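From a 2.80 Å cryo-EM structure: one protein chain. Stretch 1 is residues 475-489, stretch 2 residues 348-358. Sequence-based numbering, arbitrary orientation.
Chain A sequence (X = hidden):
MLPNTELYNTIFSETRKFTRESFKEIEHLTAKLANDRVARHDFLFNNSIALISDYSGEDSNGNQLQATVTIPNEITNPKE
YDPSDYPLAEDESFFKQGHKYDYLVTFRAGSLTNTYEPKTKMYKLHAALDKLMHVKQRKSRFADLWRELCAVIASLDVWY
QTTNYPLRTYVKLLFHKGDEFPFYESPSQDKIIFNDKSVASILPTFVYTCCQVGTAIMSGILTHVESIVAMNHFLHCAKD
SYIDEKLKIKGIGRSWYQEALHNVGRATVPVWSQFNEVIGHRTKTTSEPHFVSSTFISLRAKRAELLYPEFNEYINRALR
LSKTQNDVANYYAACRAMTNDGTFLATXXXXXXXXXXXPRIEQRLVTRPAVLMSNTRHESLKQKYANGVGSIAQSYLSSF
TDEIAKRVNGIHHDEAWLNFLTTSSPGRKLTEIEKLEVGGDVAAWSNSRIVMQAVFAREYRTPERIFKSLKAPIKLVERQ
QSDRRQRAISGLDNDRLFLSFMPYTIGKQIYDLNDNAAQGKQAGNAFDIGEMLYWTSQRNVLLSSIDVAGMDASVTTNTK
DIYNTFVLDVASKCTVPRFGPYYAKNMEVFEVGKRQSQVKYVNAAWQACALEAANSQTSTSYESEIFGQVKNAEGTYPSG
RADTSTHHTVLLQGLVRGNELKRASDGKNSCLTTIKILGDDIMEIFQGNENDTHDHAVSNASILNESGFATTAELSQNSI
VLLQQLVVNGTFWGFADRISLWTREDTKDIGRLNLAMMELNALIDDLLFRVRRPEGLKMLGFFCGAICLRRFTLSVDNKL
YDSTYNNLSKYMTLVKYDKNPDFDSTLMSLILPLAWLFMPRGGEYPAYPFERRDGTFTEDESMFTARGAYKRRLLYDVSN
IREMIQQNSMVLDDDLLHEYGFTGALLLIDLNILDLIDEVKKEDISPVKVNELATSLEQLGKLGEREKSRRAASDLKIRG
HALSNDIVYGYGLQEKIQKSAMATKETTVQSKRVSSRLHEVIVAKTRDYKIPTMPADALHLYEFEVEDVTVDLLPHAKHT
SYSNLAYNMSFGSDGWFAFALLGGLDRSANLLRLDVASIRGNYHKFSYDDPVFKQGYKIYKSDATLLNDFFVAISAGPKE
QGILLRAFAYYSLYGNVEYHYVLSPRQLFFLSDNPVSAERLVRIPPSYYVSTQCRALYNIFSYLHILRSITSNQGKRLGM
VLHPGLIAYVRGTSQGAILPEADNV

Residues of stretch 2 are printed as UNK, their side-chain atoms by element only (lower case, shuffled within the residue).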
# COMPACT_ATOMS: atom_id res chain seq x y z
N LYS A 475 -3.98 1.19 12.33
CA LYS A 475 -4.72 2.37 11.93
C LYS A 475 -5.41 2.15 10.59
O LYS A 475 -5.04 1.28 9.80
CB LYS A 475 -3.80 3.58 11.85
CG LYS A 475 -3.09 3.89 13.15
CD LYS A 475 -4.07 4.24 14.24
CE LYS A 475 -4.68 5.61 14.01
NZ LYS A 475 -5.59 6.00 15.12
N LEU A 476 -6.43 2.96 10.33
CA LEU A 476 -7.22 2.90 9.11
C LEU A 476 -7.18 4.26 8.43
O LEU A 476 -7.35 5.29 9.09
CB LEU A 476 -8.66 2.48 9.43
CG LEU A 476 -9.65 2.09 8.33
CD1 LEU A 476 -10.59 1.06 8.89
CD2 LEU A 476 -10.45 3.27 7.82
N VAL A 477 -6.96 4.26 7.13
CA VAL A 477 -6.97 5.49 6.34
C VAL A 477 -7.63 5.20 5.00
O VAL A 477 -7.42 4.14 4.40
CB VAL A 477 -5.54 6.08 6.22
CG1 VAL A 477 -4.57 5.10 5.59
CG2 VAL A 477 -5.55 7.40 5.45
N GLU A 478 -8.48 6.11 4.55
CA GLU A 478 -9.33 5.84 3.40
C GLU A 478 -8.65 6.27 2.10
O GLU A 478 -7.52 6.77 2.09
CB GLU A 478 -10.69 6.51 3.62
CG GLU A 478 -10.62 7.99 3.94
CD GLU A 478 -10.64 8.83 2.69
OE1 GLU A 478 -11.05 8.28 1.66
OE2 GLU A 478 -10.26 10.02 2.74
N ARG A 479 -9.34 6.06 0.98
CA ARG A 479 -8.78 6.27 -0.34
C ARG A 479 -9.88 6.80 -1.26
O ARG A 479 -11.06 6.70 -0.96
CB ARG A 479 -8.17 4.95 -0.87
CG ARG A 479 -7.32 5.05 -2.13
CD ARG A 479 -6.72 3.72 -2.54
NE ARG A 479 -6.05 3.83 -3.83
CZ ARG A 479 -4.81 4.26 -4.00
NH1 ARG A 479 -4.08 4.62 -2.96
NH2 ARG A 479 -4.29 4.33 -5.22
N GLN A 480 -9.47 7.44 -2.35
CA GLN A 480 -10.35 7.70 -3.48
C GLN A 480 -9.76 7.11 -4.74
O GLN A 480 -8.54 7.16 -4.95
CB GLN A 480 -10.58 9.19 -3.73
CG GLN A 480 -11.67 9.86 -2.94
CD GLN A 480 -11.31 10.09 -1.50
OE1 GLN A 480 -12.00 9.63 -0.60
NE2 GLN A 480 -10.23 10.82 -1.27
N GLN A 481 -10.63 6.54 -5.57
CA GLN A 481 -10.38 6.41 -7.00
C GLN A 481 -11.72 6.31 -7.70
O GLN A 481 -12.71 5.89 -7.11
CB GLN A 481 -9.47 5.23 -7.36
CG GLN A 481 -10.00 3.84 -7.07
CD GLN A 481 -8.97 2.79 -7.46
OE1 GLN A 481 -7.91 3.12 -7.98
NE2 GLN A 481 -9.28 1.53 -7.21
N SER A 482 -11.74 6.74 -8.95
CA SER A 482 -12.98 6.80 -9.70
C SER A 482 -13.44 5.40 -10.10
O SER A 482 -12.63 4.47 -10.17
CB SER A 482 -12.81 7.67 -10.94
OG SER A 482 -11.85 7.13 -11.82
N ASP A 483 -14.75 5.27 -10.30
CA ASP A 483 -15.42 4.05 -10.76
C ASP A 483 -15.23 2.89 -9.78
O ASP A 483 -15.24 1.72 -10.16
CB ASP A 483 -14.95 3.67 -12.18
CG ASP A 483 -15.95 2.81 -12.92
OD1 ASP A 483 -17.04 2.57 -12.37
OD2 ASP A 483 -15.62 2.36 -14.03
N ARG A 484 -15.07 3.20 -8.49
CA ARG A 484 -14.71 2.18 -7.51
C ARG A 484 -15.09 2.70 -6.13
O ARG A 484 -15.21 3.91 -5.92
CB ARG A 484 -13.21 1.86 -7.61
CG ARG A 484 -12.70 0.57 -6.94
CD ARG A 484 -12.07 0.85 -5.58
NE ARG A 484 -11.45 -0.34 -5.00
CZ ARG A 484 -12.09 -1.24 -4.26
NH1 ARG A 484 -13.38 -1.09 -3.99
NH2 ARG A 484 -11.44 -2.28 -3.78
N ARG A 485 -15.24 1.78 -5.18
CA ARG A 485 -15.61 2.11 -3.81
C ARG A 485 -14.45 2.79 -3.07
O ARG A 485 -13.41 3.11 -3.64
CB ARG A 485 -16.06 0.85 -3.07
CG ARG A 485 -17.33 0.24 -3.61
CD ARG A 485 -17.66 -1.05 -2.88
NE ARG A 485 -16.63 -2.06 -3.14
CZ ARG A 485 -16.59 -3.26 -2.57
NH1 ARG A 485 -17.53 -3.62 -1.71
NH2 ARG A 485 -15.60 -4.10 -2.87
N GLN A 486 -14.64 3.02 -1.77
CA GLN A 486 -13.74 3.94 -1.08
C GLN A 486 -12.43 3.28 -0.65
O GLN A 486 -11.41 3.96 -0.60
CB GLN A 486 -14.46 4.57 0.12
CG GLN A 486 -13.76 5.80 0.66
CD GLN A 486 -14.50 6.47 1.79
OE1 GLN A 486 -15.54 6.00 2.23
NE2 GLN A 486 -13.98 7.60 2.25
N ARG A 487 -12.43 1.96 -0.37
CA ARG A 487 -11.21 1.15 -0.23
C ARG A 487 -10.30 1.64 0.91
O ARG A 487 -9.27 2.28 0.71
CB ARG A 487 -10.46 1.08 -1.58
CG ARG A 487 -9.26 0.14 -1.66
CD ARG A 487 -8.68 0.15 -3.06
NE ARG A 487 -7.41 -0.57 -3.13
CZ ARG A 487 -7.31 -1.89 -3.31
NH1 ARG A 487 -6.11 -2.45 -3.38
NH2 ARG A 487 -8.40 -2.63 -3.42
N ALA A 488 -10.78 1.41 2.13
CA ALA A 488 -10.01 1.73 3.32
C ALA A 488 -8.73 0.89 3.41
O ALA A 488 -8.79 -0.34 3.46
CB ALA A 488 -10.86 1.50 4.57
N ILE A 489 -7.58 1.56 3.44
CA ILE A 489 -6.28 0.91 3.49
C ILE A 489 -5.70 1.06 4.89
O ILE A 489 -5.96 2.05 5.58
CB ILE A 489 -5.34 1.47 2.39
CG1 ILE A 489 -4.13 0.57 2.18
CG2 ILE A 489 -4.90 2.90 2.65
CD1 ILE A 489 -4.51 -0.75 1.61
N UNK A 348 -18.28 9.54 3.91
CA UNK A 348 -17.79 9.17 5.23
C UNK A 348 -17.33 7.72 5.23
O UNK A 348 -18.03 6.84 4.74
c UNK A 348 -18.42 11.67 7.14
c UNK A 348 -19.46 10.74 6.58
c UNK A 348 -18.89 9.36 6.27
c UNK A 348 -20.62 10.59 7.55
N UNK A 349 -16.16 7.48 5.82
CA UNK A 349 -15.61 6.14 5.85
C UNK A 349 -16.34 5.21 6.80
O UNK A 349 -16.19 3.99 6.69
c UNK A 349 -13.95 6.97 7.45
o UNK A 349 -13.61 4.87 6.36
c UNK A 349 -14.13 6.20 6.21
N UNK A 350 -17.15 5.75 7.72
CA UNK A 350 -18.01 4.89 8.52
C UNK A 350 -19.10 4.24 7.67
O UNK A 350 -19.62 3.18 8.04
c UNK A 350 -18.67 5.69 9.65
o UNK A 350 -16.57 8.36 11.07
c UNK A 350 -17.73 6.32 10.66
o UNK A 350 -17.74 8.22 9.22
c UNK A 350 -17.31 7.73 10.29
N UNK A 351 -19.45 4.86 6.55
CA UNK A 351 -20.48 4.30 5.68
C UNK A 351 -19.92 3.24 4.73
O UNK A 351 -20.63 2.29 4.40
c UNK A 351 -23.21 5.68 6.25
c UNK A 351 -22.48 7.52 4.75
c UNK A 351 -21.15 5.41 4.88
c UNK A 351 -22.02 6.40 5.65
N UNK A 352 -18.68 3.39 4.30
CA UNK A 352 -18.06 2.46 3.36
C UNK A 352 -17.17 1.44 4.04
O UNK A 352 -16.62 0.56 3.35
o UNK A 352 -16.59 2.34 1.44
c UNK A 352 -17.25 3.23 2.32
N UNK A 353 -17.03 1.51 5.36
CA UNK A 353 -16.13 0.62 6.07
C UNK A 353 -16.65 -0.81 6.10
O UNK A 353 -15.87 -1.76 6.06
c UNK A 353 -14.34 1.75 9.25
c UNK A 353 -15.59 -0.36 9.42
c UNK A 353 -14.90 0.60 8.47
c UNK A 353 -15.91 1.16 7.48
N UNK A 354 -17.97 -0.98 6.14
CA UNK A 354 -18.54 -2.31 6.21
C UNK A 354 -18.51 -3.01 4.85
O UNK A 354 -18.75 -4.22 4.78
o UNK A 354 -21.64 -3.58 7.74
o UNK A 354 -19.68 -4.48 7.45
c UNK A 354 -20.46 -3.52 7.35
c UNK A 354 -19.97 -2.23 6.74
N UNK A 355 -18.25 -2.27 3.78
CA UNK A 355 -18.15 -2.86 2.45
C UNK A 355 -16.73 -2.90 1.92
O UNK A 355 -16.47 -3.61 0.95
c UNK A 355 -19.02 -2.08 1.47
N UNK A 356 -15.81 -2.16 2.53
CA UNK A 356 -14.44 -2.16 2.03
C UNK A 356 -13.56 -3.16 2.75
O UNK A 356 -12.69 -3.78 2.13
c UNK A 356 -13.84 -0.76 2.16
N UNK A 357 -13.76 -3.35 4.06
CA UNK A 357 -12.78 -4.03 4.89
C UNK A 357 -13.40 -5.07 5.81
O UNK A 357 -12.69 -5.71 6.58
c UNK A 357 -12.74 -2.44 6.88
c UNK A 357 -10.54 -3.43 6.04
c UNK A 357 -11.97 -2.98 5.69
N UNK A 358 -14.71 -5.29 5.74
CA UNK A 358 -15.32 -6.28 6.62
C UNK A 358 -15.10 -7.68 6.04
O UNK A 358 -15.34 -7.89 4.85
c UNK A 358 -17.44 -6.75 7.94
c UNK A 358 -18.58 -8.67 8.82
c UNK A 358 -18.03 -7.99 7.76
c UNK A 358 -17.98 -6.89 10.28
c UNK A 358 -16.81 -6.02 6.79
c UNK A 358 -17.41 -6.22 9.21
c UNK A 358 -18.56 -8.12 10.08

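Position 348 has four side-chain carbons, forked at the second. Its CA-to-CB bond points away from stretch 1, and its backbone O lies 3.6 Å from Gln486 OE1. The carbon count and late fork give leucine. Leu348 sits at the N-cap position, right before the helix.

Position 349 has one carbon carrying one oxygen and one carbon, and its side chain meets Leu476 and Glu478. This branched hydroxyl is threonine. Thr349 points toward stretch 1. Its OG1 is 3.8 Å from Leu476 CD2, and its CB is 4.3 Å from Glu478 CB.

Position 350 has three carbons in a row, the third carrying two oxygens. It points away and touches nothing on stretch 1. That is a carboxylate on a two-methylene arm, so Glu350 is the residue.

Position 351 has four carbons, forked at the second, and touches nothing on stretch 1. It is leucine. Leu351 N bonds to Leu348 O at 3.0 Å.

Position 352 has one carbon, then one oxygen, and its carbon lies against Gln486. It is serine. Ser352 points toward stretch 1, and Gln486 OE1 lies 3.3 Å from Ser352 CB.

Position 353 has four carbons, again forked at the second, and the end of the chain approaches Leu476. It is leucine. Leu353 starts out sideways, but its CD1 reaches Leu476 CD1 at 3.8 Å, an apolar contact.

Position 354 has two carbons, the second carrying two oxygens. It is out of reach of stretch 1. The short carboxylate is aspartate, Asp354.

Position 355 has a single carbon, 3.8 Å from Arg485 NH1 when measured from its CB. It is alanine. Ala355 O is 2.9 Å from Arg485 NH1, but the angle is too poor for a hydrogen bond.

Position 356 also has a single carbon, against Arg487 and Ala488. It is alanine. Ala356 CB is 3.8 Å from Ala488 N and 4.4 Å from Ala488 CB. The backbones come close here, with Arg487 CA 5.1 Å from Ala356 CA.

Position 357 has one carbon carrying two more, and one of these nears the backbone of Ala488. It is valine. Val357 CG2 is 4.4 Å from Ala488 O. The residue is the first to leave helical geometry.

Position 358 has one carbon, then a ring of six carbons with no oxygen. It is out of reach of stretch 1. It is phenylalanine, Phe358.

The contact works by packing, with no hydrogen bond across it. Residues 349, 352, 355 and 356 turn one side of the kinked helix toward stretch 1. Leu476 and Ala488 supply apolar surface. Gln486 lies against the first turn, and its NE2 bonds to Glu478 OE1 at 3.1 Å, which ties the two parts of stretch 1 together.

Stretch 2 (348-358) LTELSLDAAVF
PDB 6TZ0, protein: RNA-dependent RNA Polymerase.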